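HpuA (Kingella denitrificans ATCC 33394, PDB 5EC6) binds haemoglobin as an outer-membrane lipoprotein receptor, probably serving the uptake of haem iron. Local coordinates at residues Y73-G78 / G139-P144; L101-P106 / V226-F231; I117-N122 / N129-K134; G181-N186 / A251-H256; V288-G291 / P295-A298. All blocks are in the same frame, centred on the assembly; numbering follows the deposited sequence.

Interaction 1: residues Y73-G78 / G139-P144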
# COMPACT_ATOMS: atom_id res chain seq x y z
N TYR A 73 7.36 9.31 -6.15
CA TYR A 73 7.05 9.68 -4.78
C TYR A 73 7.59 11.09 -4.56
O TYR A 73 8.78 11.32 -4.71
CB TYR A 73 7.67 8.67 -3.79
CG TYR A 73 7.54 9.14 -2.37
CD1 TYR A 73 6.32 9.15 -1.73
CD2 TYR A 73 8.62 9.66 -1.71
CE1 TYR A 73 6.20 9.64 -0.43
CE2 TYR A 73 8.51 10.16 -0.43
CZ TYR A 73 7.30 10.15 0.20
OH TYR A 73 7.22 10.66 1.49
N GLN A 74 6.73 12.03 -4.20
CA GLN A 74 7.18 13.38 -3.76
C GLN A 74 7.26 13.40 -2.21
O GLN A 74 6.25 13.24 -1.50
CB GLN A 74 6.25 14.49 -4.24
CG GLN A 74 6.89 15.85 -4.01
CD GLN A 74 6.04 17.02 -4.40
OE1 GLN A 74 4.82 16.98 -4.39
NE2 GLN A 74 6.70 18.09 -4.80
N ALA A 75 8.47 13.60 -1.71
CA ALA A 75 8.71 13.61 -0.28
C ALA A 75 8.17 14.90 0.32
O ALA A 75 7.89 15.84 -0.39
CB ALA A 75 10.18 13.43 -0.05
N PRO A 76 8.03 14.94 1.66
CA PRO A 76 7.59 16.16 2.34
C PRO A 76 8.45 17.39 2.08
O PRO A 76 7.93 18.51 2.21
CB PRO A 76 7.64 15.78 3.82
CG PRO A 76 7.51 14.29 3.85
CD PRO A 76 8.27 13.83 2.61
N ASP A 77 9.71 17.20 1.70
CA ASP A 77 10.59 18.30 1.34
C ASP A 77 10.46 18.76 -0.08
O ASP A 77 11.21 19.62 -0.53
CB ASP A 77 12.07 17.96 1.71
CG ASP A 77 12.67 16.81 0.88
OD1 ASP A 77 11.97 16.29 -0.06
OD2 ASP A 77 13.84 16.41 1.19
N GLY A 78 9.56 18.16 -0.85
CA GLY A 78 9.29 18.59 -2.20
C GLY A 78 10.10 17.81 -3.26
O GLY A 78 9.83 17.97 -4.48
N GLY A 139 4.84 2.82 2.12
CA GLY A 139 6.21 2.93 2.56
C GLY A 139 6.38 4.06 3.52
O GLY A 139 5.46 4.44 4.27
N ALA A 140 7.63 4.56 3.58
CA ALA A 140 7.98 5.63 4.52
C ALA A 140 9.13 6.42 3.97
O ALA A 140 10.02 5.85 3.31
CB ALA A 140 8.38 5.07 5.87
N TRP A 141 9.13 7.71 4.31
CA TRP A 141 10.27 8.58 4.09
C TRP A 141 10.74 9.08 5.45
O TRP A 141 9.92 9.41 6.33
CB TRP A 141 9.87 9.71 3.19
CG TRP A 141 10.89 10.82 2.98
CD1 TRP A 141 11.80 10.92 1.98
CD2 TRP A 141 11.00 12.04 3.75
NE1 TRP A 141 12.51 12.11 2.08
CE2 TRP A 141 12.02 12.83 3.16
CE3 TRP A 141 10.36 12.53 4.89
CZ2 TRP A 141 12.39 14.07 3.66
CZ3 TRP A 141 10.70 13.80 5.37
CH2 TRP A 141 11.71 14.54 4.75
N MET A 142 12.05 9.13 5.61
CA MET A 142 12.66 9.70 6.83
C MET A 142 13.44 10.94 6.44
O MET A 142 14.21 10.88 5.49
CB MET A 142 13.55 8.68 7.49
CG MET A 142 14.28 9.25 8.70
SD MET A 142 15.52 8.09 9.34
CE MET A 142 14.33 7.23 10.30
N SER A 143 13.26 12.02 7.20
CA SER A 143 14.04 13.26 6.97
C SER A 143 15.49 13.11 7.49
O SER A 143 15.80 12.19 8.27
CB SER A 143 13.39 14.48 7.61
OG SER A 143 13.62 14.51 8.99
N PRO A 144 16.38 14.00 6.99
CA PRO A 144 17.70 14.08 7.61
C PRO A 144 17.62 14.33 9.12
O PRO A 144 18.51 13.88 9.87
CB PRO A 144 18.38 15.22 6.85
CG PRO A 144 17.37 15.86 6.02
CD PRO A 144 16.26 14.88 5.82
O HOH W 1 14.55 13.76 0.65

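Interaction 2: residues L101-P106 / V226-F231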
# COMPACT_ATOMS: atom_id res chain seq x y z
N LEU A 101 8.69 -13.28 4.99
CA LEU A 101 9.12 -11.89 4.89
C LEU A 101 9.98 -11.54 6.07
O LEU A 101 9.58 -11.71 7.25
CB LEU A 101 7.90 -10.95 4.78
CG LEU A 101 8.21 -9.50 4.46
CD1 LEU A 101 8.81 -9.35 3.05
CD2 LEU A 101 6.95 -8.62 4.62
N PRO A 102 11.21 -11.05 5.83
CA PRO A 102 12.00 -10.62 6.99
C PRO A 102 11.30 -9.48 7.73
O PRO A 102 10.58 -8.72 7.08
CB PRO A 102 13.29 -10.11 6.36
CG PRO A 102 13.36 -10.77 5.02
CD PRO A 102 11.93 -10.89 4.56
N ASN A 103 11.47 -9.38 9.03
CA ASN A 103 10.76 -8.36 9.81
C ASN A 103 11.47 -7.01 9.93
O ASN A 103 10.91 -6.08 10.49
CB ASN A 103 10.41 -8.87 11.19
CG ASN A 103 9.51 -10.09 11.16
OD1 ASN A 103 8.74 -10.30 10.25
ND2 ASN A 103 9.60 -10.87 12.20
N SER A 104 12.70 -6.92 9.40
CA SER A 104 13.50 -5.69 9.44
C SER A 104 14.20 -5.54 8.12
O SER A 104 14.65 -6.55 7.52
CB SER A 104 14.52 -5.77 10.59
OG SER A 104 15.23 -4.56 10.71
N HIS A 105 14.30 -4.30 7.63
CA HIS A 105 14.81 -3.98 6.30
C HIS A 105 15.57 -2.67 6.34
O HIS A 105 15.18 -1.72 7.01
CB HIS A 105 13.71 -3.87 5.24
CG HIS A 105 12.64 -4.89 5.38
ND1 HIS A 105 12.48 -5.91 4.48
CD2 HIS A 105 11.63 -5.02 6.28
CE1 HIS A 105 11.46 -6.66 4.84
NE2 HIS A 105 10.93 -6.14 5.94
N PRO A 106 16.71 -2.60 5.63
CA PRO A 106 17.38 -1.31 5.51
C PRO A 106 16.62 -0.34 4.59
O PRO A 106 16.06 -0.76 3.59
CB PRO A 106 18.73 -1.71 4.86
CG PRO A 106 18.41 -2.89 4.02
CD PRO A 106 17.35 -3.65 4.81
N VAL A 226 -0.41 -8.01 12.58
CA VAL A 226 0.31 -8.89 13.55
C VAL A 226 1.77 -8.45 13.75
O VAL A 226 2.53 -8.40 12.81
CB VAL A 226 0.23 -10.33 13.05
CG1 VAL A 226 0.96 -11.28 14.03
CG2 VAL A 226 -1.21 -10.74 12.94
N GLY A 227 2.13 -8.19 15.00
CA GLY A 227 3.44 -7.77 15.38
C GLY A 227 4.44 -8.89 15.63
O GLY A 227 4.13 -10.08 15.47
N ASN A 228 5.64 -8.44 15.99
CA ASN A 228 6.77 -9.35 16.28
C ASN A 228 7.84 -8.50 16.98
O ASN A 228 7.61 -7.35 17.33
CB ASN A 228 7.28 -9.97 14.99
CG ASN A 228 7.60 -8.92 13.93
OD1 ASN A 228 8.49 -8.13 14.12
ND2 ASN A 228 6.78 -8.88 12.83
N SER A 229 8.99 -9.12 17.28
CA SER A 229 10.03 -8.42 18.03
C SER A 229 10.57 -7.19 17.34
O SER A 229 11.06 -6.33 18.01
CB SER A 229 11.22 -9.37 18.28
OG SER A 229 11.80 -9.78 17.05
N GLU A 230 10.47 -7.10 16.01
CA GLU A 230 10.94 -5.94 15.27
C GLU A 230 9.84 -4.86 15.11
O GLU A 230 10.02 -3.66 15.37
CB GLU A 230 11.44 -6.36 13.89
CG GLU A 230 12.62 -7.37 13.91
CD GLU A 230 13.74 -6.87 14.79
OE1 GLU A 230 14.21 -5.73 14.57
OE2 GLU A 230 14.10 -7.60 15.75
N PHE A 231 8.71 -5.32 14.60
CA PHE A 231 7.57 -4.44 14.37
C PHE A 231 7.01 -3.84 15.65
O PHE A 231 6.50 -2.73 15.64
CB PHE A 231 6.48 -5.22 13.65
CG PHE A 231 5.29 -4.38 13.23
CD1 PHE A 231 5.34 -3.61 12.05
CD2 PHE A 231 4.16 -4.36 13.99
CE1 PHE A 231 4.22 -2.87 11.64
CE2 PHE A 231 3.06 -3.59 13.60
CZ PHE A 231 3.09 -2.86 12.43
O HOH W 2 11.29 -10.82 14.57
O HOH W 3 15.23 -3.90 13.23

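Interaction 3: residues I117-N122 / N129-K134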
# COMPACT_ATOMS: atom_id res chain seq x y z
N ILE A 117 11.82 3.90 1.92
CA ILE A 117 11.52 2.53 1.55
C ILE A 117 10.06 2.43 1.08
O ILE A 117 9.20 3.27 1.47
CB ILE A 117 11.73 1.61 2.76
CG1 ILE A 117 11.85 0.13 2.29
CG2 ILE A 117 10.66 1.83 3.79
CD1 ILE A 117 12.54 -0.80 3.22
N ALA A 118 9.81 1.45 0.21
CA ALA A 118 8.48 1.15 -0.31
C ALA A 118 8.33 -0.35 -0.47
O ALA A 118 9.29 -1.13 -0.31
CB ALA A 118 8.25 1.86 -1.61
N CYS A 119 7.11 -0.81 -0.70
CA CYS A 119 6.89 -2.28 -0.87
C CYS A 119 7.71 -2.89 -2.01
O CYS A 119 7.86 -2.27 -3.08
CB CYS A 119 5.46 -2.59 -1.23
SG CYS A 119 4.90 -4.30 -0.77
N CYS A 120 8.22 -4.11 -1.80
CA CYS A 120 8.82 -4.86 -2.91
C CYS A 120 7.72 -5.50 -3.75
O CYS A 120 7.32 -6.65 -3.53
CB CYS A 120 9.78 -5.95 -2.40
SG CYS A 120 9.06 -7.18 -1.27
N THR A 121 7.22 -4.75 -4.72
CA THR A 121 6.07 -5.23 -5.43
C THR A 121 6.51 -6.15 -6.58
O THR A 121 5.71 -6.97 -7.03
CB THR A 121 5.11 -4.06 -5.85
OG1 THR A 121 5.77 -3.23 -6.82
CG2 THR A 121 4.69 -3.24 -4.62
N ASN A 122 7.76 -6.04 -7.05
CA ASN A 122 8.08 -6.31 -8.46
C ASN A 122 8.52 -7.72 -8.81
O ASN A 122 8.80 -8.01 -9.98
CB ASN A 122 9.18 -5.39 -8.96
CG ASN A 122 8.67 -4.01 -9.28
OD1 ASN A 122 7.60 -3.60 -8.82
ND2 ASN A 122 9.44 -3.28 -10.08
N ASN A 129 1.01 -12.86 -1.47
CA ASN A 129 0.05 -12.14 -2.19
C ASN A 129 -0.10 -10.69 -1.72
O ASN A 129 -0.47 -9.88 -2.53
CB ASN A 129 -1.27 -12.84 -2.12
CG ASN A 129 -1.30 -14.13 -2.94
OD1 ASN A 129 -0.47 -14.36 -3.83
ND2 ASN A 129 -2.27 -14.96 -2.63
N ALA A 130 0.17 -10.38 -0.44
CA ALA A 130 -0.02 -8.98 0.04
C ALA A 130 0.88 -8.00 -0.68
O ALA A 130 0.60 -6.83 -0.74
CB ALA A 130 0.22 -8.88 1.53
N LEU A 131 2.02 -8.50 -1.19
CA LEU A 131 3.05 -7.66 -1.76
C LEU A 131 2.80 -7.34 -3.21
O LEU A 131 3.43 -6.45 -3.75
CB LEU A 131 4.41 -8.38 -1.70
CG LEU A 131 5.01 -8.82 -0.37
CD1 LEU A 131 6.18 -9.74 -0.71
CD2 LEU A 131 5.45 -7.61 0.44
N ARG A 132 1.90 -8.10 -3.84
CA ARG A 132 1.68 -8.04 -5.26
C ARG A 132 0.75 -6.89 -5.64
O ARG A 132 -0.29 -7.08 -6.28
CB ARG A 132 1.03 -9.33 -5.75
CG ARG A 132 1.75 -10.64 -5.46
CD ARG A 132 0.92 -11.80 -6.05
NE ARG A 132 1.65 -13.07 -6.10
CZ ARG A 132 2.63 -13.34 -6.97
NH1 ARG A 132 2.99 -12.44 -7.89
NH2 ARG A 132 3.25 -14.52 -6.93
N LEU A 133 1.10 -5.71 -5.21
CA LEU A 133 0.22 -4.57 -5.41
C LEU A 133 0.46 -4.13 -6.82
O LEU A 133 1.61 -4.24 -7.29
CB LEU A 133 0.60 -3.47 -4.43
CG LEU A 133 0.50 -3.89 -2.98
CD1 LEU A 133 1.15 -2.83 -2.11
CD2 LEU A 133 -0.91 -4.05 -2.57
N LYS A 134 -0.61 -3.75 -7.54
CA LYS A 134 -0.53 -3.20 -8.91
C LYS A 134 -1.06 -1.80 -9.04
O LYS A 134 -0.78 -1.13 -10.02
CB LYS A 134 -1.30 -4.09 -9.92
CG LYS A 134 -0.96 -5.56 -9.86
CD LYS A 134 0.41 -5.92 -10.40
CE LYS A 134 0.53 -7.46 -10.43
NZ LYS A 134 1.76 -8.03 -9.80
O HOH W 4 3.28 -2.76 -8.64
O HOH W 5 3.06 -6.52 -7.92

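Interaction 4: residues G181-N186 / A251-H256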
# COMPACT_ATOMS: atom_id res chain seq x y z
N GLY A 181 1.83 -4.38 7.38
CA GLY A 181 2.08 -3.13 8.09
C GLY A 181 3.56 -2.82 8.16
O GLY A 181 4.39 -3.75 8.20
N LEU A 182 3.84 -1.53 8.13
CA LEU A 182 5.21 -1.00 8.13
C LEU A 182 5.32 0.09 9.18
O LEU A 182 4.51 1.03 9.24
CB LEU A 182 5.55 -0.45 6.75
CG LEU A 182 6.81 0.43 6.69
CD1 LEU A 182 7.95 -0.56 6.70
CD2 LEU A 182 6.86 1.32 5.45
N ARG A 183 6.38 -0.01 10.00
CA ARG A 183 6.78 1.06 10.88
C ARG A 183 8.29 1.35 10.62
O ARG A 183 8.97 0.62 9.88
CB ARG A 183 6.57 0.68 12.35
CG ARG A 183 5.06 0.46 12.80
CD ARG A 183 5.02 0.02 14.25
NE ARG A 183 3.78 0.32 14.99
CZ ARG A 183 3.25 -0.46 15.93
NH1 ARG A 183 3.77 -1.68 16.26
NH2 ARG A 183 2.10 -0.08 16.46
N VAL A 184 8.77 2.45 11.18
CA VAL A 184 10.22 2.76 11.17
C VAL A 184 10.70 2.76 12.62
O VAL A 184 10.15 3.48 13.46
CB VAL A 184 10.52 4.09 10.48
CG1 VAL A 184 12.04 4.33 10.58
CG2 VAL A 184 10.09 4.07 9.04
N LYS A 185 11.66 1.90 12.90
CA LYS A 185 12.28 1.86 14.23
C LYS A 185 13.78 1.94 14.05
O LYS A 185 14.36 1.12 13.34
CB LYS A 185 11.98 0.54 14.92
CG LYS A 185 12.89 0.29 16.14
CD LYS A 185 12.38 -0.85 17.01
CE LYS A 185 12.60 -2.19 16.34
NZ LYS A 185 11.96 -3.22 17.18
N ASN A 186 14.42 2.94 14.67
CA ASN A 186 15.89 2.96 14.68
C ASN A 186 16.50 2.79 13.32
O ASN A 186 17.25 1.82 13.08
CB ASN A 186 16.43 1.83 15.56
CG ASN A 186 16.39 2.17 17.02
OD1 ASN A 186 15.93 1.38 17.84
ND2 ASN A 186 16.88 3.37 17.36
N ALA A 251 -7.72 2.48 16.22
CA ALA A 251 -7.04 1.22 16.44
C ALA A 251 -6.24 1.32 17.71
O ALA A 251 -6.06 2.42 18.24
CB ALA A 251 -6.13 0.88 15.25
N SER A 252 -5.80 0.16 18.23
CA SER A 252 -4.99 0.13 19.46
C SER A 252 -3.73 -0.63 19.23
O SER A 252 -3.69 -1.61 18.43
CB SER A 252 -5.78 -0.51 20.61
OG SER A 252 -6.18 -1.81 20.30
N SER A 253 -2.71 -0.25 19.98
CA SER A 253 -1.48 -1.00 19.98
C SER A 253 -0.78 -0.77 21.30
O SER A 253 -0.50 0.36 21.65
CB SER A 253 -0.60 -0.54 18.84
OG SER A 253 0.56 -1.36 18.70
N GLY A 254 -0.57 -1.85 22.06
CA GLY A 254 0.11 -1.66 23.36
C GLY A 254 -0.50 -0.65 24.33
O GLY A 254 0.23 0.03 25.08
N GLY A 255 -1.81 -0.53 24.31
CA GLY A 255 -2.50 0.41 25.18
C GLY A 255 -2.70 1.80 24.63
O GLY A 255 -3.41 2.59 25.24
N HIS A 256 -2.07 2.09 23.50
CA HIS A 256 -2.18 3.39 22.85
C HIS A 256 -3.24 3.34 21.75
O HIS A 256 -3.36 2.34 21.04
CB HIS A 256 -0.86 3.71 22.18
CG HIS A 256 0.32 3.72 23.11
ND1 HIS A 256 0.61 4.80 23.90
CD2 HIS A 256 1.26 2.78 23.36
CE1 HIS A 256 1.69 4.52 24.61
NE2 HIS A 256 2.11 3.31 24.30

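Interaction 5: residues V288-G291 / P295-A298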
# COMPACT_ATOMS: atom_id res chain seq x y z
N VAL A 288 -1.81 4.59 10.28
CA VAL A 288 -2.27 4.55 11.67
C VAL A 288 -1.39 5.49 12.45
O VAL A 288 -0.19 5.34 12.43
CB VAL A 288 -2.24 3.14 12.32
CG1 VAL A 288 -2.92 3.21 13.66
CG2 VAL A 288 -2.93 2.12 11.45
N ASN A 289 -1.99 6.52 13.06
CA ASN A 289 -1.26 7.64 13.62
C ASN A 289 -1.56 7.75 15.12
O ASN A 289 -2.71 8.08 15.50
CB ASN A 289 -1.65 8.93 12.93
CG ASN A 289 -0.68 10.06 13.22
OD1 ASN A 289 -0.17 10.22 14.35
ND2 ASN A 289 -0.43 10.88 12.18
N PHE A 290 -0.53 7.47 15.93
CA PHE A 290 -0.64 7.47 17.40
C PHE A 290 -0.19 8.82 18.00
O PHE A 290 -0.19 8.99 19.22
CB PHE A 290 0.22 6.32 17.94
CG PHE A 290 -0.26 4.97 17.54
CD1 PHE A 290 -1.23 4.29 18.29
CD2 PHE A 290 0.20 4.38 16.36
CE1 PHE A 290 -1.67 3.04 17.92
CE2 PHE A 290 -0.27 3.14 15.96
CZ PHE A 290 -1.22 2.46 16.76
N GLY A 291 0.16 9.77 17.15
CA GLY A 291 0.70 11.05 17.59
C GLY A 291 1.79 11.55 16.68
O GLY A 291 2.50 10.76 16.04
N PRO A 295 6.88 6.80 17.17
CA PRO A 295 7.47 5.65 16.51
C PRO A 295 6.50 4.48 16.29
O PRO A 295 6.87 3.55 15.60
CB PRO A 295 8.61 5.23 17.47
CG PRO A 295 8.08 5.66 18.80
CD PRO A 295 7.43 6.99 18.54
N LEU A 296 5.29 4.54 16.86
CA LEU A 296 4.26 3.54 16.66
C LEU A 296 3.57 3.72 15.32
O LEU A 296 2.84 2.83 14.89
CB LEU A 296 3.23 3.56 17.78
CG LEU A 296 3.78 3.32 19.18
CD1 LEU A 296 2.64 3.45 20.18
CD2 LEU A 296 4.45 1.96 19.29
N ASN A 297 3.76 4.88 14.69
CA ASN A 297 2.97 5.18 13.48
C ASN A 297 3.32 4.22 12.36
O ASN A 297 4.46 3.78 12.19
CB ASN A 297 3.17 6.62 13.01
CG ASN A 297 2.63 7.64 14.01
OD1 ASN A 297 2.01 7.26 15.00
ND2 ASN A 297 2.76 8.92 13.70
N ALA A 298 2.29 3.88 11.59
CA ALA A 298 2.39 2.79 10.58
C ALA A 298 1.73 3.21 9.28
O ALA A 298 0.75 3.96 9.29
CB ALA A 298 1.72 1.53 11.07

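Interaction 1: residues Y73-G78 / G139-P144
Ala-75 and Trp-141 bring the two backbones closest, their CA atoms 6.8 Å apart, where the chain leaves strand 65-74 in a type I beta turn (Ala-75 to Gly-78) that packs on the indole of strand 136-142. The turn is closed by Gly-78 N donating to Ala-75 O, and Gln-74 NE2 reaches round to Gly-78 O. Paired CH-pi contacts fall on one face of the indole. Ala-75 CB lies 3.6 Å from the centroid of the Trp-141 five-membered ring. Pro-76 CD lies 3.5 Å from the centroid of the Trp-141 six-membered ring. Both approach within about 20° of the ring normal, and the proline ring continues along the benzo side with CG 3.5 Å from Trp-141 CE3. The opposite face is met by the backbone N of Ser-143. Trp-141 holds its CG trans to the backbone N (chi1 173°), which carries the indole out from its strand toward the turn. The Tyr-73 side chain crosses that of Trp-141 at about a right angle, its OH 3.3 Å from Trp-141 CB, while its own ring stacks with Phe-151 of strand 148-154. The contact thus joins the four-stranded sheet holding strand 65-74 to the strands around 136-142. Asp-77 uses OD1 to accept from Lys-79 N; its OD2 receives a hydrogen bond from a water in the indole plane, which itself accepts from Trp-141 NE1 at 3.0 Å.

Interaction 2: residues L101-P106 / V226-F231
The carboxamides of Asn-103 and Asn-228 lie flat against each other, their planes only 8° apart, which sets the residue just before strand 104-109 on an Asx turn in the loop between strands 220-225 and 235-243. Asn-103 ND2 stands 3.3 Å from Asn-228 CG, and Asn-103 CG 3.4 Å from Asn-228 ND2: the amides stack rather than pair edge to edge. Beside them the aliphatic part of Glu-230 packs on Asn-103, with Glu-230 CB 3.5 Å from Asn-103 O and its CG against Asn-103 CB. The next shell fixes the Asn-228 amide. With chi1 at 53°, its CG stands between the backbone N and the carbonyl carbon, and OD1 turns back to accept from two backbone donors. Glu-230 N approaches in the carbonyl plane at 2.9 Å, whereas Phe-231 N comes from above that plane in a nearly straight bond (175°). ND2 faces strand 188-191 and the residues after it, binding Thr-191 O and Ser-193 OG. Both polar atoms of this amide are thus engaged, and Asn-103 stacks on the face opposite the one Phe-231 N approaches. Waters complete this surface contact. One links Ser-104 OG, which is also bonded to Arg-188 NE, with Glu-230 OE1; another accepts from Asn-103 ND2 at 2.9 Å and lies 2.7 Å from Ser-229 OG.

Interaction 3: residues I117-N122 / N129-K134
Leu-131 fills the dense half of this contact, its two methyl groups meeting the sulphurs of adjacent Cys-119 and Cys-120. CD2 is 3.6 Å from Cys-119 SG and 4.0 Å from Cys-120 SG, while CD1 lies 3.9 Å from the latter. Different torsions bring both thiols to the leucine: Cys-119 SG points away from its own N (chi1 -155°), whereas Cys-120 SG lies between N and the carbonyl carbon (58°). The sulphurs end 5.1 Å apart, Cys-119 SG to Cys-120 SG, and form no disulfide. Next along, the backbones themselves close up, with a CA-H...O contact of 3.4 Å from Thr-121 CA to Leu-131 O. Beyond Thr-121 the fit loosens. Its CG2 only skims Leu-133 CB at 4.1 Å, and water takes over: one molecule donates to both Thr-121 OG1 and Leu-133 O, and a second joins Thr-121 O and Leu-133 O to Lys-134 NZ. Thr-121 OG1 donates in turn to Asn-122 OD1. The whole forms the base of the loop linking strands 115-118 and 136-142, with Phe-138 of the latter against Cys-119 and Leu-133, and Ile-180 of strand 174-185 against Leu-131.

Interaction 4: residues G181-N186 / A251-H256
A single hydrogen bond, from Arg-183 to Ser-253, spans the end of the beta barrel, joining strand 174-185 to strand 246-253, which stands four strands away by either route round the ring. The backbones remain far apart, Arg-183 CA to Ser-253 CA being 12.5 Å, and the arginine bridges the gap with a chain extended from CG to NE. NH2 donates to Ser-253 OG at 3.0 Å in an almost straight bond (166°), and the hydroxyl lies at the guanidinium edge, 4° from its plane. Ser-253 leans inward to receive it, its OG turned to the far side from its own backbone N (chi1 -173°), and is bonded to Ser-234 O as well. The other guanidinium nitrogens are also occupied: NE binds Leu-296 O, and NH1 binds both Phe-231 O and Asp-233 O, while the ring of Phe-231 makes a cation-pi contact. So many carbonyl partners hold the buried group in place and probably help offset its charge. From Ser-253 to His-256 the chain reverses in a type I' turn into strand 256-265. Arg-183 thus gathers loop 226-234, the loop before strand 298-308 and the tip of the 246-265 hairpin, with Ile-235 of strand 235-243 packed beside it and Ser-253.

Interaction 5: residues V288-G291 / P295-A298
The loop of a beta hairpin is closed here, between strands 283-289 and 298-308, by the Val-288 and Ala-298 pair and the side-chain amide of Asn-297. Val-288 and Ala-298 form an antiparallel hydrogen-bonded pair: Val-288 N reaches Ala-298 O at 2.8 Å and Ala-298 N returns to Val-288 O at 3.0 Å. Asn-297 then takes over where regular pairing stops. Its CG lies on the far side from the carbonyl carbon (chi1 -66°), directing the amide into the loop, where OD1 accepts from Phe-290 N at 2.7 Å. ND2 donates to Gly-291 O at 3.0 Å and more weakly to Asn-289 OD1. That oxygen also accepts from Gly-291 N, in the carbonyl plane, making an Asx turn; the two asparagine side chains therefore brace the same bend from its two limbs. Phe-290 crosses Leu-296 at about a right angle, with Leu-296 CD1 over one face of the ring, Phe-290 CD2 3.4 Å from Leu-296 CB and Phe-290 CE2 3.3 Å from Leu-296 O, while Asn-297 OD1 sits at the ring's edge. The hairpin end packs against two neighbouring strands: His-256 of strand 256-265 touches Phe-290 and Leu-296, and Arg-183 of strand 174-185 packs against Phe-290 and Ala-298.

How the interactions relate
From the N terminus, interaction 1 closes a loop of some sixty residues, bringing the end of strand 65-74 to strand 136-142. Interaction 2 opens within that loop and closes far beyond it, at 226-231, so the two cross. The short loop of interaction 3 lies within both, and Ile-117 O meets Ala-140 N to join it to interaction 1. Interaction 4 starts inside the span of interaction 2 and ends after it, a second crossing reinforced by Lys-185 NZ on Glu-230 O. Interaction 5 follows in series, yet its centre is about 6 Å from that of interaction 4. Contacts 1 and 3 thus lie among the strands flanking the barrel, 2 joins these to a barrel loop, and 4 and 5 lie together at one barrel end.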